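Local coordinates for protein Lpg2148(MvcA) (Legionella pneumophila subsp. pneumophila str. Philadelphia 1, PDB 6K11) that probably acts as a deamidase-related deubiquitinase that removes ubiquitin from the host ubiquitin-conjugating enzyme UBE2N, so regulating the activity of that enzyme, at residues S75-C79 against L120-F124; T94-L99 against V327-I331; L106-L110 against I278-E283; S231-Y237 against F249-Y255. All blocks are in the same frame, centred on the assembly; numbering follows the deposited sequence.

Contact 1. Residues S75-C79 against L120-F124; sequences SNDVC and LLIRF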
loop_
_atom_site.group_PDB
_atom_site.type_symbol
_atom_site.label_atom_id
_atom_site.label_comp_id
_atom_site.label_asym_id
_atom_site.label_seq_id
_atom_site.Cartn_x
_atom_site.Cartn_y
_atom_site.Cartn_z
ATOM N N SER A 75 -0.483 8.175 -3.700
ATOM C CA SER A 75 0.861 8.743 -3.601
ATOM C C SER A 75 1.502 8.884 -4.979
ATOM O O SER A 75 2.204 9.870 -5.245
ATOM C CB SER A 75 1.735 7.865 -2.707
ATOM O OG SER A 75 1.299 7.930 -1.359
ATOM N N ASN A 76 1.294 7.893 -5.856
ATOM C CA ASN A 76 1.846 7.967 -7.210
ATOM C C ASN A 76 1.266 9.155 -7.969
ATOM O O ASN A 76 1.991 9.842 -8.704
ATOM C CB ASN A 76 1.579 6.669 -7.983
ATOM C CG ASN A 76 2.444 5.495 -7.517
ATOM O OD1 ASN A 76 3.386 5.652 -6.752
ATOM N ND2 ASN A 76 2.134 4.314 -8.021
ATOM N N ASP A 77 -0.037 9.419 -7.790
ATOM C CA ASP A 77 -0.691 10.558 -8.430
ATOM C C ASP A 77 -0.161 11.882 -7.892
ATOM O O ASP A 77 0.074 12.820 -8.660
ATOM C CB ASP A 77 -2.204 10.510 -8.207
ATOM C CG ASP A 77 -2.900 9.469 -9.057
ATOM O OD1 ASP A 77 -2.241 8.853 -9.917
ATOM O OD2 ASP A 77 -4.123 9.261 -8.841
ATOM N N VAL A 78 -0.058 12.006 -6.563
ATOM C CA VAL A 78 0.484 13.227 -5.974
ATOM C C VAL A 78 1.893 13.492 -6.505
ATOM O O VAL A 78 2.222 14.613 -6.908
ATOM C CB VAL A 78 0.455 13.137 -4.436
ATOM C CG1 VAL A 78 1.228 14.296 -3.821
ATOM C CG2 VAL A 78 -0.999 13.176 -3.937
ATOM N N CYS A 79 2.724 12.450 -6.562
ATOM C CA CYS A 79 4.105 12.628 -7.002
ATOM C C CYS A 79 4.178 13.010 -8.475
ATOM O O CYS A 79 4.993 13.860 -8.863
ATOM C CB CYS A 79 4.906 11.351 -6.747
ATOM S SG CYS A 79 5.290 11.046 -4.989
ATOM N N LEU A 120 8.719 21.316 -0.161
ATOM C CA LEU A 120 9.194 19.958 0.078
ATOM C C LEU A 120 8.055 18.959 -0.060
ATOM O O LEU A 120 6.943 19.199 0.423
ATOM C CB LEU A 120 9.803 19.830 1.480
ATOM C CG LEU A 120 11.054 20.668 1.752
ATOM C CD1 LEU A 120 11.388 20.677 3.239
ATOM C CD2 LEU A 120 12.211 20.130 0.933
ATOM N N LEU A 121 8.350 17.834 -0.700
ATOM C CA LEU A 121 7.441 16.696 -0.781
ATOM C C LEU A 121 8.128 15.508 -0.126
ATOM O O LEU A 121 9.253 15.153 -0.497
ATOM C CB LEU A 121 7.072 16.370 -2.232
ATOM C CG LEU A 121 6.255 15.085 -2.449
ATOM C CD1 LEU A 121 4.866 15.219 -1.842
ATOM C CD2 LEU A 121 6.136 14.742 -3.925
ATOM N N ILE A 122 7.462 14.910 0.850
ATOM C CA ILE A 122 7.952 13.718 1.530
ATOM C C ILE A 122 7.001 12.575 1.214
ATOM O O ILE A 122 5.778 12.731 1.316
ATOM C CB ILE A 122 8.054 13.930 3.049
ATOM C CG1 ILE A 122 8.701 15.280 3.372
ATOM C CG2 ILE A 122 8.800 12.759 3.694
ATOM C CD1 ILE A 122 8.517 15.676 4.824
ATOM N N ARG A 123 7.550 11.442 0.815
ATOM C CA ARG A 123 6.760 10.238 0.607
ATOM C C ARG A 123 7.130 9.240 1.692
ATOM O O ARG A 123 8.318 9.013 1.945
ATOM C CB ARG A 123 6.997 9.637 -0.785
ATOM C CG ARG A 123 6.166 8.383 -1.027
ATOM C CD ARG A 123 6.147 7.919 -2.483
ATOM N NE ARG A 123 5.325 6.709 -2.642
ATOM C CZ ARG A 123 4.709 6.358 -3.772
ATOM N NH1 ARG A 123 4.785 7.132 -4.848
ATOM N NH2 ARG A 123 3.980 5.253 -3.816
ATOM N N PHE A 124 6.117 8.664 2.342
ATOM C CA PHE A 124 6.314 7.716 3.430
ATOM C C PHE A 124 5.809 6.341 3.033
ATOM O O PHE A 124 4.822 6.212 2.305
ATOM C CB PHE A 124 5.569 8.115 4.703
ATOM C CG PHE A 124 6.077 9.359 5.346
ATOM C CD1 PHE A 124 5.597 10.598 4.955
ATOM C CD2 PHE A 124 7.017 9.290 6.364
ATOM C CE1 PHE A 124 6.060 11.761 5.560
ATOM C CE2 PHE A 124 7.480 10.441 6.975
ATOM C CZ PHE A 124 6.995 11.681 6.570
#

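Contact 2. Residues T94-L99 against V327-I331; sequences TKYEAL and VKFKI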
loop_
_atom_site.group_PDB
_atom_site.type_symbol
_atom_site.label_atom_id
_atom_site.label_comp_id
_atom_site.label_asym_id
_atom_site.label_seq_id
_atom_site.Cartn_x
_atom_site.Cartn_y
_atom_site.Cartn_z
ATOM N N THR A 94 14.700 6.539 -6.067
ATOM C CA THR A 94 15.485 6.947 -4.912
ATOM C C THR A 94 15.191 6.003 -3.757
ATOM O O THR A 94 14.061 5.541 -3.591
ATOM C CB THR A 94 15.173 8.394 -4.512
ATOM O OG1 THR A 94 15.436 9.270 -5.616
ATOM C CG2 THR A 94 16.049 8.836 -3.340
ATOM N N LYS A 95 16.216 5.703 -2.965
ATOM C CA LYS A 95 16.036 4.791 -1.845
ATOM C C LYS A 95 15.258 5.453 -0.708
ATOM O O LYS A 95 15.321 6.668 -0.495
ATOM C CB LYS A 95 17.389 4.284 -1.330
ATOM C CG LYS A 95 18.389 5.379 -1.026
ATOM C CD LYS A 95 18.355 5.852 0.430
ATOM C CE LYS A 95 19.611 6.687 0.744
ATOM N NZ LYS A 95 19.364 7.731 1.748
ATOM N N TYR A 96 14.520 4.630 0.026
ATOM C CA TYR A 96 13.907 5.063 1.273
ATOM C C TYR A 96 14.930 5.020 2.407
ATOM O O TYR A 96 15.815 4.160 2.439
ATOM C CB TYR A 96 12.716 4.169 1.628
ATOM C CG TYR A 96 11.435 4.436 0.849
ATOM C CD1 TYR A 96 10.569 5.465 1.226
ATOM C CD2 TYR A 96 11.076 3.640 -0.244
ATOM C CE1 TYR A 96 9.386 5.709 0.534
ATOM C CE2 TYR A 96 9.890 3.877 -0.950
ATOM C CZ TYR A 96 9.047 4.913 -0.545
ATOM O OH TYR A 96 7.874 5.170 -1.225
ATOM N N GLU A 97 14.804 5.962 3.341
ATOM C CA GLU A 97 15.561 5.955 4.587
ATOM C C GLU A 97 14.668 5.580 5.766
ATOM O O GLU A 97 13.530 6.044 5.882
ATOM C CB GLU A 97 16.231 7.309 4.835
ATOM C CG GLU A 97 17.535 7.435 4.088
ATOM C CD GLU A 97 18.128 8.813 4.223
ATOM O OE1 GLU A 97 17.879 9.605 3.277
ATOM O OE2 GLU A 97 18.825 9.105 5.234
ATOM N N ALA A 98 15.178 4.724 6.639
ATOM C CA ALA A 98 14.439 4.429 7.857
ATOM C C ALA A 98 14.368 5.673 8.736
ATOM O O ALA A 98 15.349 6.406 8.884
ATOM C CB ALA A 98 15.092 3.261 8.604
ATOM N N LEU A 99 13.179 5.935 9.287
ATOM C CA LEU A 99 13.036 6.991 10.277
ATOM C C LEU A 99 13.808 6.603 11.533
ATOM O O LEU A 99 13.645 5.494 12.052
ATOM C CB LEU A 99 11.555 7.230 10.603
ATOM C CG LEU A 99 11.216 8.430 11.500
ATOM C CD1 LEU A 99 11.589 9.745 10.821
ATOM C CD2 LEU A 99 9.732 8.430 11.904
ATOM N N VAL A 327 8.758 2.779 9.762
ATOM C CA VAL A 327 8.463 3.944 8.938
ATOM C C VAL A 327 9.722 4.301 8.163
ATOM O O VAL A 327 10.802 4.420 8.753
ATOM C CB VAL A 327 8.000 5.139 9.792
ATOM C CG1 VAL A 327 7.549 6.291 8.906
ATOM C CG2 VAL A 327 6.894 4.720 10.770
ATOM N N LYS A 328 9.583 4.476 6.850
ATOM C CA LYS A 328 10.670 4.940 6.002
ATOM C C LYS A 328 10.144 6.064 5.124
ATOM O O LYS A 328 8.939 6.171 4.883
ATOM C CB LYS A 328 11.267 3.811 5.140
ATOM C CG LYS A 328 10.255 2.976 4.393
ATOM C CD LYS A 328 10.841 1.638 3.874
ATOM C CE LYS A 328 9.906 1.044 2.816
ATOM N NZ LYS A 328 10.108 -0.391 2.507
ATOM N N PHE A 329 11.065 6.902 4.646
ATOM C CA PHE A 329 10.689 8.129 3.965
ATOM C C PHE A 329 11.744 8.487 2.930
ATOM O O PHE A 329 12.897 8.052 2.996
ATOM C CB PHE A 329 10.530 9.294 4.949
ATOM C CG PHE A 329 11.835 9.761 5.522
ATOM C CD1 PHE A 329 12.570 10.762 4.896
ATOM C CD2 PHE A 329 12.351 9.174 6.667
ATOM C CE1 PHE A 329 13.787 11.182 5.406
ATOM C CE2 PHE A 329 13.569 9.590 7.190
ATOM C CZ PHE A 329 14.292 10.594 6.552
ATOM N N LYS A 330 11.323 9.309 1.980
ATOM C CA LYS A 330 12.216 9.924 1.016
ATOM C C LYS A 330 11.657 11.305 0.711
ATOM O O LYS A 330 10.443 11.531 0.798
ATOM C CB LYS A 330 12.345 9.072 -0.245
ATOM C CG LYS A 330 11.046 8.877 -0.992
ATOM C CD LYS A 330 11.335 8.298 -2.368
ATOM C CE LYS A 330 10.605 7.021 -2.629
ATOM N NZ LYS A 330 11.295 6.173 -3.647
ATOM N N ILE A 331 12.543 12.239 0.381
ATOM C CA ILE A 331 12.159 13.640 0.330
ATOM C C ILE A 331 12.777 14.300 -0.896
ATOM O O ILE A 331 13.872 13.942 -1.335
ATOM C CB ILE A 331 12.563 14.355 1.646
ATOM C CG1 ILE A 331 12.100 15.809 1.642
ATOM C CG2 ILE A 331 14.068 14.221 1.894
ATOM C CD1 ILE A 331 12.237 16.509 2.982
#

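Contact 3. Residues L106-L110 against I278-E283; sequences LKNVL and IDKYIE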
loop_
_atom_site.group_PDB
_atom_site.type_symbol
_atom_site.label_atom_id
_atom_site.label_comp_id
_atom_site.label_asym_id
_atom_site.label_seq_id
_atom_site.Cartn_x
_atom_site.Cartn_y
_atom_site.Cartn_z
ATOM N N LEU A 106 14.811 12.913 10.029
ATOM C CA LEU A 106 13.873 13.697 9.232
ATOM C C LEU A 106 13.702 15.102 9.798
ATOM O O LEU A 106 13.646 16.077 9.040
ATOM C CB LEU A 106 12.517 12.982 9.147
ATOM C CG LEU A 106 11.406 13.724 8.389
ATOM C CD1 LEU A 106 11.856 14.105 6.977
ATOM C CD2 LEU A 106 10.115 12.885 8.354
ATOM N N LYS A 107 13.632 15.230 11.124
ATOM C CA LYS A 107 13.497 16.552 11.723
ATOM C C LYS A 107 14.667 17.451 11.345
ATOM O O LYS A 107 14.469 18.609 10.962
ATOM C CB LYS A 107 13.374 16.432 13.243
ATOM C CG LYS A 107 12.029 15.862 13.711
ATOM C CD LYS A 107 11.566 16.496 15.015
ATOM C CE LYS A 107 11.378 15.464 16.105
ATOM N NZ LYS A 107 11.041 16.141 17.393
ATOM N N ASN A 108 15.891 16.923 11.403
ATOM C CA ASN A 108 17.055 17.760 11.129
ATOM C C ASN A 108 17.157 18.128 9.655
ATOM O O ASN A 108 17.661 19.208 9.328
ATOM C CB ASN A 108 18.328 17.064 11.612
ATOM C CG ASN A 108 18.398 16.983 13.130
ATOM O OD1 ASN A 108 17.817 17.814 13.832
ATOM N ND2 ASN A 108 19.091 15.971 13.645
ATOM N N VAL A 109 16.682 17.261 8.755
ATOM C CA VAL A 109 16.606 17.628 7.341
ATOM C C VAL A 109 15.709 18.848 7.153
ATOM O O VAL A 109 16.034 19.770 6.393
ATOM C CB VAL A 109 16.116 16.433 6.501
ATOM C CG1 VAL A 109 15.759 16.880 5.096
ATOM C CG2 VAL A 109 17.178 15.353 6.445
ATOM N N LEU A 110 14.580 18.884 7.864
ATOM C CA LEU A 110 13.647 19.999 7.732
ATOM C C LEU A 110 14.205 21.270 8.364
ATOM O O LEU A 110 14.036 22.368 7.817
ATOM C CB LEU A 110 12.300 19.627 8.356
ATOM C CG LEU A 110 11.587 18.413 7.750
ATOM C CD1 LEU A 110 10.291 18.100 8.502
ATOM C CD2 LEU A 110 11.324 18.616 6.252
ATOM N N ILE A 278 4.390 19.681 12.400
ATOM C CA ILE A 278 5.170 18.615 11.764
ATOM C C ILE A 278 6.037 17.877 12.783
ATOM O O ILE A 278 6.241 16.659 12.674
ATOM C CB ILE A 278 6.014 19.186 10.610
ATOM C CG1 ILE A 278 6.780 18.065 9.890
ATOM C CG2 ILE A 278 6.973 20.274 11.119
ATOM C CD1 ILE A 278 5.881 16.935 9.360
ATOM N N ASP A 279 6.564 18.596 13.785
ATOM C CA ASP A 279 7.420 17.953 14.781
ATOM C C ASP A 279 6.645 16.898 15.561
ATOM O O ASP A 279 7.102 15.760 15.706
ATOM C CB ASP A 279 8.013 18.994 15.735
ATOM C CG ASP A 279 9.027 19.905 15.062
ATOM O OD1 ASP A 279 9.765 19.444 14.165
ATOM O OD2 ASP A 279 9.093 21.091 15.450
ATOM N N LYS A 280 5.458 17.261 16.062
ATOM C CA LYS A 280 4.621 16.303 16.779
ATOM C C LYS A 280 4.190 15.145 15.888
ATOM O O LYS A 280 4.157 13.993 16.339
ATOM C CB LYS A 280 3.389 16.998 17.359
ATOM C CG LYS A 280 2.663 16.166 18.420
ATOM C CD LYS A 280 3.528 15.998 19.670
ATOM C CE LYS A 280 3.931 17.356 20.250
ATOM N NZ LYS A 280 5.387 17.457 20.579
ATOM N N TYR A 281 3.823 15.431 14.630
ATOM C CA TYR A 281 3.489 14.353 13.695
ATOM C C TYR A 281 4.653 13.374 13.552
ATOM O O TYR A 281 4.467 12.155 13.628
ATOM C CB TYR A 281 3.085 14.921 12.322
ATOM C CG TYR A 281 2.381 13.911 11.401
ATOM C CD1 TYR A 281 3.116 13.074 10.564
ATOM C CD2 TYR A 281 0.988 13.803 11.370
ATOM C CE1 TYR A 281 2.498 12.149 9.724
ATOM C CE2 TYR A 281 0.352 12.872 10.519
ATOM C CZ TYR A 281 1.123 12.049 9.704
ATOM O OH TYR A 281 0.519 11.113 8.866
ATOM N N ILE A 282 5.871 13.889 13.358
ATOM C CA ILE A 282 7.020 12.996 13.201
ATOM C C ILE A 282 7.256 12.197 14.479
ATOM O O ILE A 282 7.562 10.997 14.436
ATOM C CB ILE A 282 8.276 13.790 12.790
ATOM C CG1 ILE A 282 8.122 14.343 11.376
ATOM C CG2 ILE A 282 9.507 12.902 12.857
ATOM C CD1 ILE A 282 9.261 15.250 10.960
ATOM N N GLU A 283 7.114 12.845 15.635
ATOM C CA GLU A 283 7.349 12.142 16.889
ATOM C C GLU A 283 6.408 10.960 17.037
ATOM O O GLU A 283 6.825 9.876 17.461
ATOM C CB GLU A 283 7.197 13.109 18.064
ATOM C CG GLU A 283 8.369 14.082 18.174
ATOM C CD GLU A 283 8.065 15.238 19.101
ATOM O OE1 GLU A 283 7.158 15.088 19.956
ATOM O OE2 GLU A 283 8.730 16.292 18.967
#

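Contact 4. Residues S231-Y237 against F249-Y255; sequences SHSFTIY and FYPYQAY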
loop_
_atom_site.group_PDB
_atom_site.type_symbol
_atom_site.label_atom_id
_atom_site.label_comp_id
_atom_site.label_asym_id
_atom_site.label_seq_id
_atom_site.Cartn_x
_atom_site.Cartn_y
_atom_site.Cartn_z
ATOM N N SER A 231 2.372 -1.816 4.348
ATOM C CA SER A 231 1.120 -1.616 5.070
ATOM C C SER A 231 0.379 -0.364 4.620
ATOM O O SER A 231 -0.851 -0.376 4.530
ATOM C CB SER A 231 1.393 -1.538 6.585
ATOM O OG SER A 231 0.194 -1.455 7.342
ATOM N N HIS A 232 1.098 0.711 4.311
ATOM C CA HIS A 232 0.443 1.974 3.997
ATOM C C HIS A 232 1.459 2.867 3.310
ATOM O O HIS A 232 2.672 2.690 3.458
ATOM C CB HIS A 232 -0.137 2.632 5.271
ATOM C CG HIS A 232 -0.990 3.838 5.008
ATOM N ND1 HIS A 232 -1.872 3.913 3.950
ATOM C CD2 HIS A 232 -1.110 5.011 5.683
ATOM C CE1 HIS A 232 -2.482 5.089 3.969
ATOM N NE2 HIS A 232 -2.046 5.769 5.016
ATOM N N SER A 233 0.940 3.806 2.531
ATOM C CA SER A 233 1.733 4.778 1.795
ATOM C C SER A 233 1.025 6.117 1.917
ATOM O O SER A 233 -0.206 6.156 1.931
ATOM C CB SER A 233 1.857 4.366 0.322
ATOM O OG SER A 233 2.208 5.471 -0.496
ATOM N N PHE A 234 1.787 7.196 2.050
ATOM C CA PHE A 234 1.190 8.528 2.049
ATOM C C PHE A 234 2.277 9.541 1.754
ATOM O O PHE A 234 3.468 9.219 1.728
ATOM C CB PHE A 234 0.469 8.861 3.378
ATOM C CG PHE A 234 1.364 8.906 4.607
ATOM C CD1 PHE A 234 1.724 7.735 5.276
ATOM C CD2 PHE A 234 1.788 10.131 5.133
ATOM C CE1 PHE A 234 2.515 7.775 6.415
ATOM C CE2 PHE A 234 2.569 10.178 6.283
ATOM C CZ PHE A 234 2.941 8.989 6.922
ATOM N N THR A 235 1.850 10.776 1.522
ATOM C CA THR A 235 2.775 11.856 1.262
ATOM C C THR A 235 2.456 13.010 2.200
ATOM O O THR A 235 1.357 13.118 2.755
ATOM C CB THR A 235 2.717 12.316 -0.212
ATOM O OG1 THR A 235 1.354 12.612 -0.573
ATOM C CG2 THR A 235 3.246 11.228 -1.132
ATOM N N ILE A 236 3.448 13.869 2.381
ATOM C CA ILE A 236 3.289 15.107 3.121
ATOM C C ILE A 236 3.917 16.200 2.276
ATOM O O ILE A 236 5.022 16.022 1.746
ATOM C CB ILE A 236 3.937 15.043 4.517
ATOM C CG1 ILE A 236 3.064 14.209 5.476
ATOM C CG2 ILE A 236 4.124 16.460 5.084
ATOM C CD1 ILE A 236 3.643 14.094 6.865
ATOM N N TYR A 237 3.215 17.320 2.143
ATOM C CA TYR A 237 3.689 18.451 1.354
ATOM C C TYR A 237 3.880 19.636 2.290
ATOM O O TYR A 237 2.983 19.969 3.071
ATOM C CB TYR A 237 2.699 18.781 0.233
ATOM C CG TYR A 237 3.055 19.996 -0.601
ATOM C CD1 TYR A 237 4.283 20.089 -1.264
ATOM C CD2 TYR A 237 2.151 21.045 -0.735
ATOM C CE1 TYR A 237 4.601 21.209 -2.043
ATOM C CE2 TYR A 237 2.459 22.164 -1.507
ATOM C CZ TYR A 237 3.689 22.240 -2.150
ATOM O OH TYR A 237 3.989 23.358 -2.907
ATOM N N PHE A 249 2.454 21.737 7.345
ATOM C CA PHE A 249 2.530 20.503 6.570
ATOM C C PHE A 249 1.128 19.982 6.303
ATOM O O PHE A 249 0.197 20.236 7.079
ATOM C CB PHE A 249 3.331 19.415 7.293
ATOM C CG PHE A 249 2.520 18.607 8.297
ATOM C CD1 PHE A 249 2.276 19.101 9.573
ATOM C CD2 PHE A 249 2.023 17.342 7.966
ATOM C CE1 PHE A 249 1.538 18.371 10.498
ATOM C CE2 PHE A 249 1.279 16.608 8.892
ATOM C CZ PHE A 249 1.050 17.122 10.167
ATOM N N TYR A 250 0.975 19.248 5.201
ATOM C CA TYR A 250 -0.327 18.680 4.846
ATOM C C TYR A 250 -0.133 17.227 4.447
ATOM O O TYR A 250 0.583 16.954 3.466
ATOM C CB TYR A 250 -0.991 19.476 3.722
ATOM C CG TYR A 250 -1.216 20.910 4.134
ATOM C CD1 TYR A 250 -2.348 21.278 4.857
ATOM C CD2 TYR A 250 -0.263 21.881 3.863
ATOM C CE1 TYR A 250 -2.539 22.600 5.261
ATOM C CE2 TYR A 250 -0.445 23.198 4.263
ATOM C CZ TYR A 250 -1.582 23.549 4.958
ATOM O OH TYR A 250 -1.761 24.856 5.357
ATOM N N PRO A 251 -0.736 16.273 5.162
ATOM C CA PRO A 251 -0.682 14.879 4.715
ATOM C C PRO A 251 -1.809 14.579 3.743
ATOM O O PRO A 251 -2.941 15.054 3.892
ATOM C CB PRO A 251 -0.850 14.086 6.023
ATOM C CG PRO A 251 -1.733 14.974 6.880
ATOM C CD PRO A 251 -1.441 16.417 6.452
ATOM N N TYR A 252 -1.472 13.766 2.737
ATOM C CA TYR A 252 -2.380 13.333 1.683
ATOM C C TYR A 252 -2.386 11.812 1.619
ATOM O O TYR A 252 -1.314 11.185 1.630
ATOM C CB TYR A 252 -1.938 13.861 0.300
ATOM C CG TYR A 252 -1.677 15.349 0.182
ATOM C CD1 TYR A 252 -2.396 16.279 0.914
ATOM C CD2 TYR A 252 -0.708 15.816 -0.715
ATOM C CE1 TYR A 252 -2.131 17.668 0.764
ATOM C CE2 TYR A 252 -0.449 17.160 -0.865
ATOM C CZ TYR A 252 -1.157 18.077 -0.136
ATOM O OH TYR A 252 -0.867 19.412 -0.329
ATOM N N GLN A 253 -3.571 11.213 1.500
ATOM C CA GLN A 253 -3.603 9.762 1.372
ATOM C C GLN A 253 -4.950 9.259 0.868
ATOM O O GLN A 253 -5.973 9.948 0.934
ATOM C CB GLN A 253 -3.295 9.087 2.715
ATOM C CG GLN A 253 -4.369 9.357 3.782
ATOM C CD GLN A 253 -4.259 8.376 4.918
ATOM O OE1 GLN A 253 -3.210 8.285 5.552
ATOM N NE2 GLN A 253 -5.309 7.608 5.151
ATOM N N ALA A 254 -4.920 8.023 0.376
ATOM C CA ALA A 254 -6.070 7.135 0.264
ATOM C C ALA A 254 -5.801 5.886 1.102
ATOM O O ALA A 254 -4.668 5.628 1.519
ATOM C CB ALA A 254 -6.339 6.732 -1.205
ATOM N N TYR A 255 -6.859 5.132 1.394
ATOM C CA TYR A 255 -6.725 3.867 2.124
ATOM C C TYR A 255 -7.742 2.889 1.550
ATOM O O TYR A 255 -8.952 3.074 1.726
ATOM C CB TYR A 255 -6.913 4.058 3.638
ATOM C CG TYR A 255 -6.192 2.997 4.439
ATOM C CD1 TYR A 255 -6.624 1.669 4.418
ATOM C CD2 TYR A 255 -5.053 3.308 5.178
ATOM C CE1 TYR A 255 -5.937 0.670 5.141
ATOM C CE2 TYR A 255 -4.372 2.330 5.907
ATOM C CZ TYR A 255 -4.806 1.016 5.875
ATOM O OH TYR A 255 -4.109 0.068 6.588
HETATM O O HOH W 1 -1.810 7.492 0.139
HETATM O O HOH W 2 -0.380 10.279 -0.914
#

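Contact 1. Residues S75-C79 against L120-F124
S75 and C79 on helix segment 75-79 look onto R123 and L121 of strand segment 120-124, the two running antiparallel at 161° with their axes 10.3 Å apart at closest approach. R123 carries most of the contact. Its CG is anti to the backbone N (chi1 -179°) and the chain stays extended as far as NE, which lifts the guanidinium off the strand and brings it to the flank of the helix. There, both terminal nitrogens donate hydrogen bonds to a single oxygen. R123 NH1 lies 2.8 Å from N76 OD1, within the amide carbonyl plane, whereas R123 NH2, 3.0 Å from N76 OD1, comes from above that plane. Seen from the arginine, OD1 is almost exactly in the guanidinium plane, and the two flat groups are turned 50° apart. One guanidinium face is covered by S75 CB, 3.5 Å from R123 CZ, while S75 OG is hydrogen-bonded to S233 OG. Farther along the helix the contact is apolar: C79 SG meets L121 CD2 at 3.9 Å and V78 CG1 meets L121 CD1 at 4.2 Å. Two hydrogen bonds in the guanidinium's own plane, and S75 CB over one face, limit its rotation; N76 is neutral, and its carbonyl is probably polarised by the arginine's charge.

Contact 2. Residues T94-L99 against V327-I331
K330 on strand 325-333 reaches across to T94 and Y96. K330 CB passes 3.8 Å from K95 O. CG lies between the backbone N and the carbonyl carbon (chi1 62°), a placement that directs the chain onto the 94-99 segment and sets K330 CG 3.9 Å from Y96 CE1. K330 CD follows, 4.1 Å from T94 O. A bend at chi3 (124°) then carries K330 CE over the Y96 ring, 3.3 Å from Y96 CZ, in a CH-pi contact. At the tip, K330 NZ donates to T94 O at 2.8 Å and stands over the same ring face, 4.2 Å from the Y96 centroid and 27° off the ring normal, as a cation-pi partner. K328 CE lies over the opposite face of Y96, so the tyrosine is sandwiched between two lysine chains; the K328 ammonium itself pairs with D127. Backbone bonds of an antiparallel pairing anchor this exchange, among them E97 N to F329 O at 2.9 Å. E97 and F329 share one face of the sheet, where E97 CB covers one side of the phenylalanine ring. Separately, L99 CD1 packs 4.1 Å from F329 CE2. The K330 ammonium is therefore held by carbonyl oxygens and aromatic faces: F91 supplies a second carbonyl and a second ring, near the C-terminal end of helix 85-93. These partners, with the partial negative charge of that helix end, would be expected to stabilise the protonated lysine.

Contact 3. Residues L106-L110 against I278-E283
I282 packs its CD1 among the leucines of helix 104-111, 3.6 Å from L106 CD2. L110 reaches this methyl tip to tip, with L110 CD1 3.9 Å from I282 CD1, and the same leucine atom lies 3.8 Å from I278 CG1. L110 CG is anti to the carbonyl carbon (chi1 -60°), which points CD1 between the two isoleucines. Outside this apolar core runs K107. Its chain slides past I282 in the opposite direction; bent at chi2 and chi3, it passes D279 OD1 with K107 CD at 3.6 Å and brings K107 NZ to E283 OE2 at 2.8 Å. This salt bridge uses the anti lone pair of OE2. K280 NZ forms a second one, 3.0 Å from E283 OE1, on the syn side though from well out of the carboxylate plane, so E283 is held between two lysines and its orientation is constrained from both oxygens. Beneath the core, the sheet positions the leucines: L106 rests on F124 and F329, and L110 on L120, I238 and I331. The helix axes come within 10.9 Å and run nearly antiparallel, at 160°. Apolar residues inside and a salt-bridge network outside mark an amphipathic pair of antiparallel helices laid side by side on one face of a beta sheet.

Contact 4. Residues S231-Y237 against F249-Y255
H232 and Q253 form a pairing that, with C71 beside the histidine, is consistent with the Cys-His-Gln catalytic site of papain-like deamidases. H232 CG is anti to the backbone N (chi1 -172°), and its ring extends toward the 249-255 segment. H232 NE2 donates to Q253 OE1 at 2.8 Å in a nearly straight bond (168°); the glutamine oxygen lies in the imidazole plane, although the donor stands above the plane of the amide. Also at the ring edge, A254 O is 3.3 Å from H232 CE1. Y255 CD2 covers one face, 3.4 Å from H232 CE1, with the two ring planes 37° apart. Three approaches thus restrict the imidazole's rotation. Just along the strands, a water bridges the parted backbones, donating to S233 O at 2.8 Å and accepting from A254 N. Beyond it the hairpin zips up in antiparallel pairs, including Y252 N to T235 O at 2.9 Å. Y237 CB packs 3.7 Å from Y252 CE2, while on the other face I236 CG2 touches the edge of F249, 3.7 Å from CD2. S231 and H232 of strand 228-238 both face I126 of strand 120-129, a classic beta bulge. The face bearing T235, Y237, Y250 and Y252 lies against helices 4-19 and 71-83; the face bearing I236 looks to helix 278-288.

Overall arrangement
Three of the contacts share one antiparallel sheet: contact 2 joins an edge strand to 325-333, contact 4 joins the other edge, and contact 1 sets a helix on the strand between. The sheet bond R123 N to K330 O, 2.9 Å, ties contact 1 to contact 2, whose centres are about 12 Å apart. Contacts 1 and 4 are closer, about 7 Å between centres, and meet where S75 OG lies 2.8 Å from S233 OG; the same helix carries C71, which touches H232 at the probable catalytic site. Contact 3 roofs the opposite sheet face. There Y281 OH stands 3.4 Å from F234 CE2 of contact 4, and L106 CB lies 3.8 Å from L99 CD1 of contact 2.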